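Local coordinates for protein encapsulated ferritin (Haliangium ochraceum, PDB 5N5F) that oxidises Fe(2+) to Fe(3+) as a ferroxidase carried as cargo inside an encapsulin nanocompartment, where the iron is stored as mineral, at the interface of chains A and B and the interface of chains A and C. Residues are numbered along the deposited sequence; one frame, centred on the assembly and turned at random. Chains: chain A/B/C, encapsulated ferritin.

Contact 1: the interface of chains A and B. Residues chain A 66, 69-70, 73, 83-84, 87-88; chain B 66, 69-70, 73, 83, 87-88.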
# COMPACT_ATOMS: atom_id res chain seq x y z
N MET A 66 -20.29 4.50 -18.09
CA MET A 66 -21.50 5.29 -18.29
C MET A 66 -22.75 4.50 -17.95
O MET A 66 -23.75 5.08 -17.50
CB MET A 66 -21.55 5.80 -19.73
CG MET A 66 -20.40 6.75 -20.09
SD MET A 66 -20.25 8.19 -18.99
CE MET A 66 -19.06 7.60 -17.79
N LEU A 69 -22.88 4.92 -14.24
CA LEU A 69 -23.23 6.28 -13.86
C LEU A 69 -24.73 6.52 -14.03
O LEU A 69 -25.35 7.20 -13.20
CB LEU A 69 -22.42 7.27 -14.70
CG LEU A 69 -22.67 8.76 -14.43
CD1 LEU A 69 -22.41 9.11 -12.97
CD2 LEU A 69 -21.81 9.61 -15.35
N GLU A 70 -25.33 5.96 -15.08
CA GLU A 70 -26.77 6.08 -15.26
C GLU A 70 -27.52 5.39 -14.13
O GLU A 70 -28.55 5.90 -13.66
CB GLU A 70 -27.18 5.49 -16.61
CG GLU A 70 -28.68 5.41 -16.85
CD GLU A 70 -29.38 6.76 -16.75
OE1 GLU A 70 -28.69 7.80 -16.73
OE2 GLU A 70 -30.63 6.78 -16.69
N ARG A 73 -27.35 7.77 -11.32
CA ARG A 73 -28.19 8.94 -11.52
C ARG A 73 -29.65 8.66 -11.16
O ARG A 73 -30.31 9.48 -10.52
CB ARG A 73 -28.10 9.42 -12.97
CG ARG A 73 -28.87 10.72 -13.24
CD ARG A 73 -29.12 10.94 -14.72
NE ARG A 73 -29.99 9.91 -15.29
CZ ARG A 73 -31.31 9.96 -15.28
NH1 ARG A 73 -31.96 10.98 -14.74
NH2 ARG A 73 -32.01 8.96 -15.82
N MET A 83 -25.70 16.49 -12.93
CA MET A 83 -25.56 16.02 -14.30
C MET A 83 -26.41 16.86 -15.25
O MET A 83 -25.96 17.21 -16.35
CB MET A 83 -25.95 14.54 -14.39
CG MET A 83 -24.90 13.60 -13.78
SD MET A 83 -25.44 11.89 -13.65
CE MET A 83 -25.61 11.45 -15.37
N ARG A 84 -27.63 17.21 -14.84
CA ARG A 84 -28.47 18.09 -15.65
C ARG A 84 -27.77 19.41 -15.93
O ARG A 84 -27.89 19.97 -17.03
CB ARG A 84 -29.80 18.32 -14.95
CG ARG A 84 -30.75 17.14 -15.00
CD ARG A 84 -31.87 17.28 -13.98
NE ARG A 84 -32.91 16.27 -14.17
CZ ARG A 84 -33.97 16.42 -14.95
NH1 ARG A 84 -34.16 17.53 -15.65
NH2 ARG A 84 -34.86 15.43 -15.05
N LEU A 87 -23.68 18.47 -18.06
CA LEU A 87 -23.40 17.52 -19.14
C LEU A 87 -24.04 17.96 -20.45
O LEU A 87 -25.18 18.44 -20.48
CB LEU A 87 -23.88 16.12 -18.76
CG LEU A 87 -23.34 15.55 -17.45
CD1 LEU A 87 -23.65 14.06 -17.35
CD2 LEU A 87 -21.85 15.79 -17.29
N PHE A 88 -23.30 17.78 -21.55
CA PHE A 88 -23.77 18.12 -22.89
C PHE A 88 -24.01 19.62 -23.04
O PHE A 88 -24.99 20.05 -23.64
CB PHE A 88 -25.04 17.34 -23.25
CG PHE A 88 -24.88 15.85 -23.18
CD1 PHE A 88 -24.06 15.18 -24.07
CD2 PHE A 88 -25.56 15.11 -22.22
CE1 PHE A 88 -23.91 13.81 -24.00
CE2 PHE A 88 -25.42 13.74 -22.15
CZ PHE A 88 -24.60 13.09 -23.04
N MET B 66 -18.94 16.02 -11.85
CA MET B 66 -19.65 16.21 -13.11
C MET B 66 -19.04 17.34 -13.93
O MET B 66 -19.07 17.28 -15.17
CB MET B 66 -21.13 16.45 -12.84
CG MET B 66 -21.82 15.27 -12.16
SD MET B 66 -21.65 13.71 -13.07
CE MET B 66 -20.23 12.97 -12.25
N LEU B 69 -16.23 15.51 -15.62
CA LEU B 69 -16.71 14.58 -16.63
C LEU B 69 -17.11 15.30 -17.91
O LEU B 69 -16.88 14.80 -19.02
CB LEU B 69 -17.89 13.77 -16.08
CG LEU B 69 -18.49 12.71 -17.01
CD1 LEU B 69 -17.47 11.64 -17.38
CD2 LEU B 69 -19.71 12.08 -16.34
N GLU B 70 -17.72 16.48 -17.78
CA GLU B 70 -18.10 17.25 -18.97
C GLU B 70 -16.86 17.71 -19.73
O GLU B 70 -16.85 17.70 -20.97
CB GLU B 70 -18.97 18.44 -18.58
CG GLU B 70 -19.25 19.43 -19.71
CD GLU B 70 -20.01 18.82 -20.87
OE1 GLU B 70 -20.46 17.66 -20.75
OE2 GLU B 70 -20.17 19.51 -21.90
N ARG B 73 -15.87 14.77 -21.70
CA ARG B 73 -16.78 14.53 -22.82
C ARG B 73 -16.45 15.43 -24.00
O ARG B 73 -16.56 15.01 -25.16
CB ARG B 73 -18.22 14.76 -22.37
CG ARG B 73 -19.26 14.33 -23.40
CD ARG B 73 -20.59 15.03 -23.17
NE ARG B 73 -20.47 16.47 -23.36
CZ ARG B 73 -20.56 17.09 -24.53
NH1 ARG B 73 -20.77 16.40 -25.64
NH2 ARG B 73 -20.43 18.41 -24.59
N MET B 83 -22.12 8.30 -23.61
CA MET B 83 -22.98 9.09 -22.73
C MET B 83 -24.34 9.34 -23.36
O MET B 83 -25.37 9.30 -22.67
CB MET B 83 -22.29 10.41 -22.37
CG MET B 83 -21.21 10.28 -21.31
SD MET B 83 -20.17 11.74 -21.11
CE MET B 83 -21.23 12.80 -20.13
N LEU B 87 -27.13 7.90 -20.64
CA LEU B 87 -27.48 8.89 -19.63
C LEU B 87 -28.84 9.51 -19.93
O LEU B 87 -29.16 9.83 -21.08
CB LEU B 87 -26.41 9.98 -19.56
CG LEU B 87 -24.99 9.50 -19.20
CD1 LEU B 87 -24.07 10.69 -18.97
CD2 LEU B 87 -24.99 8.58 -17.98
N PHE B 88 -29.65 9.66 -18.88
CA PHE B 88 -30.98 10.26 -18.97
C PHE B 88 -31.92 9.39 -19.79
O PHE B 88 -32.56 9.85 -20.74
CB PHE B 88 -30.91 11.68 -19.54
CG PHE B 88 -30.05 12.61 -18.74
CD1 PHE B 88 -30.38 12.92 -17.43
CD2 PHE B 88 -28.92 13.19 -19.30
CE1 PHE B 88 -29.60 13.79 -16.70
CE2 PHE B 88 -28.14 14.05 -18.57
CZ PHE B 88 -28.48 14.35 -17.27

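Contact 2: the interface of chains A and B. Residues chain A 25, 28-29, 32, 79; chain B 28-29, 32-33, 36.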
# COMPACT_ATOMS: atom_id res chain seq x y z
N LEU A 25 -20.18 2.98 -6.87
CA LEU A 25 -19.17 4.03 -6.98
C LEU A 25 -17.78 3.45 -7.18
O LEU A 25 -16.99 3.97 -7.98
CB LEU A 25 -19.22 4.94 -5.75
CG LEU A 25 -20.33 6.00 -5.76
CD1 LEU A 25 -20.53 6.60 -4.37
CD2 LEU A 25 -20.03 7.10 -6.75
N LEU A 28 -17.56 2.19 -10.86
CA LEU A 28 -17.28 3.29 -11.76
C LEU A 28 -15.82 3.72 -11.66
O LEU A 28 -15.15 3.96 -12.67
CB LEU A 28 -18.21 4.46 -11.46
CG LEU A 28 -18.00 5.76 -12.23
CD1 LEU A 28 -18.04 5.51 -13.73
CD2 LEU A 28 -19.05 6.79 -11.84
N ILE A 29 -15.30 3.80 -10.43
CA ILE A 29 -13.90 4.17 -10.23
C ILE A 29 -12.98 3.20 -10.95
O ILE A 29 -12.08 3.61 -11.70
CB ILE A 29 -13.59 4.23 -8.72
CG1 ILE A 29 -14.24 5.47 -8.11
CG2 ILE A 29 -12.08 4.22 -8.47
CD1 ILE A 29 -14.30 5.45 -6.60
N LEU A 32 -13.13 3.69 -14.68
CA LEU A 32 -12.43 4.89 -15.11
C LEU A 32 -10.92 4.71 -15.02
O LEU A 32 -10.17 5.23 -15.86
CB LEU A 32 -12.87 6.09 -14.28
CG LEU A 32 -14.33 6.53 -14.48
CD1 LEU A 32 -14.72 7.57 -13.45
CD2 LEU A 32 -14.55 7.06 -15.89
N PHE A 79 -26.78 13.52 -7.91
CA PHE A 79 -26.16 13.25 -9.21
C PHE A 79 -27.04 13.75 -10.34
O PHE A 79 -26.55 14.37 -11.29
CB PHE A 79 -25.87 11.76 -9.37
CG PHE A 79 -24.49 11.35 -8.92
CD1 PHE A 79 -24.27 10.93 -7.62
CD2 PHE A 79 -23.42 11.37 -9.81
CE1 PHE A 79 -23.00 10.55 -7.20
CE2 PHE A 79 -22.15 10.98 -9.40
CZ PHE A 79 -21.94 10.58 -8.09
N LEU B 28 -11.34 13.14 -11.41
CA LEU B 28 -12.70 12.60 -11.31
C LEU B 28 -12.74 11.44 -10.32
O LEU B 28 -13.66 11.36 -9.49
CB LEU B 28 -13.18 12.15 -12.69
CG LEU B 28 -14.55 11.48 -12.78
CD1 LEU B 28 -15.64 12.37 -12.21
CD2 LEU B 28 -14.86 11.10 -14.22
N ILE B 29 -11.75 10.55 -10.38
CA ILE B 29 -11.71 9.39 -9.49
C ILE B 29 -11.66 9.83 -8.04
O ILE B 29 -12.39 9.31 -7.19
CB ILE B 29 -10.50 8.50 -9.85
CG1 ILE B 29 -10.77 7.78 -11.17
CG2 ILE B 29 -10.20 7.51 -8.73
CD1 ILE B 29 -9.52 7.26 -11.83
N LEU B 32 -15.04 11.16 -6.91
CA LEU B 32 -16.01 10.09 -6.68
C LEU B 32 -15.69 9.31 -5.41
O LEU B 32 -16.61 8.87 -4.72
CB LEU B 32 -16.05 9.16 -7.89
CG LEU B 32 -16.56 9.80 -9.19
CD1 LEU B 32 -16.38 8.84 -10.36
CD2 LEU B 32 -18.01 10.23 -9.06
N GLU B 33 -14.41 9.14 -5.09
CA GLU B 33 -14.06 8.49 -3.83
C GLU B 33 -14.55 9.30 -2.64
O GLU B 33 -15.10 8.73 -1.68
CB GLU B 33 -12.54 8.28 -3.75
CG GLU B 33 -12.03 7.20 -4.69
CD GLU B 33 -10.54 6.96 -4.55
OE1 GLU B 33 -9.79 7.92 -4.27
OE2 GLU B 33 -10.12 5.80 -4.72
N ASP B 36 -18.25 8.73 -2.02
CA ASP B 36 -18.51 7.50 -1.30
C ASP B 36 -18.15 7.65 0.18
O ASP B 36 -18.95 7.34 1.06
CB ASP B 36 -17.72 6.35 -1.94
CG ASP B 36 -18.06 5.00 -1.35
OD1 ASP B 36 -19.12 4.87 -0.71
OD2 ASP B 36 -17.26 4.06 -1.54

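Contact 3: the interface of chains A and C. Residues chain A 31, 60-61, 64, 67; chain C 56-57, 60-61, 64.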
# COMPACT_ATOMS: atom_id res chain seq x y z
N GLU A 31 -13.60 1.24 -13.40
CA GLU A 31 -13.76 1.33 -14.85
C GLU A 31 -13.07 2.57 -15.40
O GLU A 31 -12.44 2.51 -16.47
CB GLU A 31 -15.25 1.31 -15.20
CG GLU A 31 -15.90 -0.04 -14.89
CD GLU A 31 -17.41 0.02 -14.81
OE1 GLU A 31 -17.95 1.13 -14.62
OE2 GLU A 31 -18.05 -1.04 -14.93
N GLU A 60 -14.79 0.04 -24.43
CA GLU A 60 -15.86 -0.68 -23.75
C GLU A 60 -15.86 -0.42 -22.25
O GLU A 60 -16.92 -0.46 -21.62
CB GLU A 60 -15.75 -2.18 -24.05
CG GLU A 60 -16.22 -2.54 -25.46
CD GLU A 60 -16.14 -4.02 -25.76
OE1 GLU A 60 -15.66 -4.80 -24.91
OE2 GLU A 60 -16.55 -4.42 -26.87
N GLU A 61 -14.69 -0.13 -21.67
CA GLU A 61 -14.66 0.31 -20.28
C GLU A 61 -15.38 1.65 -20.12
O GLU A 61 -16.05 1.88 -19.10
CB GLU A 61 -13.22 0.43 -19.78
CG GLU A 61 -12.45 -0.89 -19.72
CD GLU A 61 -13.19 -1.95 -18.94
OE1 GLU A 61 -13.55 -1.70 -17.77
OE2 GLU A 61 -13.45 -3.03 -19.51
N HIS A 64 -18.97 0.78 -20.00
CA HIS A 64 -19.31 0.22 -18.70
C HIS A 64 -19.47 1.32 -17.66
O HIS A 64 -20.39 1.29 -16.83
CB HIS A 64 -18.25 -0.79 -18.25
CG HIS A 64 -18.18 -2.01 -19.11
ND1 HIS A 64 -17.34 -3.07 -18.83
CD2 HIS A 64 -18.85 -2.35 -20.24
CE1 HIS A 64 -17.49 -4.00 -19.75
NE2 HIS A 64 -18.40 -3.59 -20.61
N MET A 67 -22.72 3.18 -18.13
CA MET A 67 -23.82 2.35 -17.65
C MET A 67 -23.97 2.47 -16.14
O MET A 67 -25.08 2.66 -15.63
CB MET A 67 -23.61 0.89 -18.06
CG MET A 67 -23.71 0.65 -19.55
SD MET A 67 -23.15 -0.99 -20.06
CE MET A 67 -24.33 -2.04 -19.22
N HIS C 56 -23.30 -8.42 -16.39
CA HIS C 56 -23.13 -8.18 -17.82
C HIS C 56 -21.74 -7.65 -18.13
O HIS C 56 -21.10 -8.08 -19.10
CB HIS C 56 -24.19 -7.20 -18.32
CG HIS C 56 -23.97 -6.75 -19.73
ND1 HIS C 56 -23.07 -5.76 -20.07
CD2 HIS C 56 -24.54 -7.16 -20.90
CE1 HIS C 56 -23.09 -5.58 -21.38
NE2 HIS C 56 -23.97 -6.41 -21.90
N ASN C 57 -21.25 -6.72 -17.32
CA ASN C 57 -19.93 -6.15 -17.57
C ASN C 57 -18.83 -7.08 -17.08
O ASN C 57 -17.75 -7.12 -17.69
CB ASN C 57 -19.82 -4.77 -16.91
CG ASN C 57 -20.74 -3.75 -17.55
OD1 ASN C 57 -21.27 -3.96 -18.65
ND2 ASN C 57 -20.94 -2.62 -16.87
N GLU C 60 -18.06 -9.21 -19.98
CA GLU C 60 -17.22 -8.56 -20.98
C GLU C 60 -15.78 -8.44 -20.50
O GLU C 60 -14.86 -8.43 -21.32
CB GLU C 60 -17.79 -7.19 -21.34
CG GLU C 60 -19.15 -7.27 -22.02
CD GLU C 60 -19.55 -5.98 -22.72
OE1 GLU C 60 -18.85 -4.96 -22.56
OE2 GLU C 60 -20.57 -5.99 -23.44
N GLU C 61 -15.56 -8.36 -19.18
CA GLU C 61 -14.20 -8.39 -18.67
C GLU C 61 -13.54 -9.74 -18.96
O GLU C 61 -12.36 -9.80 -19.29
CB GLU C 61 -14.18 -8.09 -17.17
CG GLU C 61 -14.68 -6.70 -16.79
CD GLU C 61 -13.99 -5.59 -17.56
OE1 GLU C 61 -12.74 -5.55 -17.57
OE2 GLU C 61 -14.70 -4.77 -18.18
N HIS C 64 -12.48 -9.62 -22.47
CA HIS C 64 -11.25 -8.84 -22.61
C HIS C 64 -10.04 -9.65 -22.18
O HIS C 64 -8.99 -9.60 -22.82
CB HIS C 64 -11.36 -7.55 -21.79
CG HIS C 64 -12.42 -6.62 -22.28
ND1 HIS C 64 -12.68 -5.41 -21.67
CD2 HIS C 64 -13.29 -6.71 -23.31
CE1 HIS C 64 -13.66 -4.80 -22.31
NE2 HIS C 64 -14.05 -5.57 -23.31

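Contact 1: the interface of chains A and B
On the two-fold axis between chains A and B of this encapsulated ferritin, A:Leu69 and B:Leu69 of the 48-75 helix and its mate meet tip to tip, CD2 to CD2 at 3.4 Å, a close methyl-methyl fit. A second leucine pair lies on the axis, A:Leu87 CD1 standing 3.8 Å from B:Leu87 CD1. Flanking them, the thioether of A:Met66, its chain bent at chi2 and chi3, crosses B:Met83 obliquely and sets SD 3.3 Å from CG. Farther out, B:Phe88 turns the edge of its ring to the backbone of A:Met83, while A:Arg73 CD packs 3.5 Å from B:Phe88 CE1. The guanidinium, swung round by a bend at chi3 (64°), has B:Phe88 CA over the rim of one face and grips A:Glu70 side-on in a salt bridge: NE binds OE1, and NH2 reaches the syn lone pair of OE2 at 2.7 Å, nearly straight (171° at H). An alanine here removes the guanidinium and the CD that pack on B:Phe88, and would probably let the A:Glu70 carboxylate rotate and loosen its bond to B:Phe88 N. That backbone N-H meets A:Glu70 OE1 at 3.0 Å from above the carboxylate plane, so OE1 accepts from both A:Arg73 NE and B:Phe88 N.

Contact 2: the interface of chains A and B
B:Leu32 and A:Ile29 bury the most surface here, 80 and 78 Å², where the 16-44 helices of the A-B pair of this encapsulated ferritin run nearly antiparallel. B:Leu32 has CG anti to its carbonyl carbon (chi1 -65°), which sends both methyls toward chain A. Its CD1 branch crosses A:Leu28 at about a right angle, 3.7 Å from CD2, and also meets CD1 of its own mate, A:Leu32, at 3.7 Å. The other branch, CD2, points toward the ring tip of A:Phe79, with CZ 4.1 Å away, so helix 77-86 touches the edge of the patch lightly. A:Leu32 makes the twin contact, its CD1 lying 3.6 Å from B:Leu28 CD2.

A:Ile29 divides its work between two branches. CG2, anti to the backbone N, meets CG2 of B:Ile29 obliquely at 3.8 Å. CG1 lies beside the N (chi1 -73°), and an extended chi2 of 165° carries CD1 outward to the methylene B:Glu33 CG at 3.4 Å, where the two side chains cross at about a right angle. A:Leu25 does likewise at the margin, sliding antiparallel past B:Asp36 with CD1 3.7 Å from CB.

Contacts across this patch are all apolar, and acidic residues supply only their aliphatic carbons. The structure alone does not show which pair persists as the solution dimer, but the interlocked branches join the 16-44 helices at one of two two-fold interfaces of the decamer.

Contact 3: the interface of chains A and C
A:His64 and C:Glu60 both place CG anti to the carbonyl carbon (chi1 -66° and -65°), and the glutamate chain runs extended beyond CG, bringing its carboxylate to the imidazole. A:His64 NE2 donates to C:Glu60 OE1, modelled at 2.4 Å, a length too short to interpret; the acceptor lies in the ring plane but is met from above its own carboxylate plane. The amide of C:Asn57 stacks on the same ring, the two planes 7° apart, with CG 3.5 Å from A:His64 CG, and the opposite face is covered near its rim by the carbonyl O of A:Glu60. In the second shell, C:His56 ND1 donates to C:Asn57 OD1 at 2.9 Å and so fixes the amide. On the two-fold axis A:Glu61 and C:Glu61, each bent at chi2, meet tip to tip with carboxylate planes nearly perpendicular. Their OE2 atoms lie 2.5 Å apart, a clash if both are ionised; a shared proton is possible, and the close like charges would probably raise a pKa. C:Glu61 OE2 also sits 3.2 Å from A:His64 ND1. A:Glu31, A:Glu61 and A:His64, with C:Glu61 and C:His64, are the probable iron ligands, judged from related proteins, so this encapsulated-ferritin interface would form the ferroxidase centre between two subunits.

Contacts 1 and 2 belong to one A-B interface, their C-alpha centres about 13 Å apart, whereas contact 3 joins A to C, about 17 Å from contact 1 and 16 Å from contact 2. Helix 48-75 of chain A serves contacts 1 and 3, and its helix 16-44 serves contacts 2 and 3; helix 77-86 enters contacts 1 and 2. Each subunit thus uses the same two long helices toward two neighbours. Two different two-fold interfaces on one chain are suited to building a closed ring, in keeping with the ten-subunit assembly, and place the probable iron site one helix width or more from the A-B core.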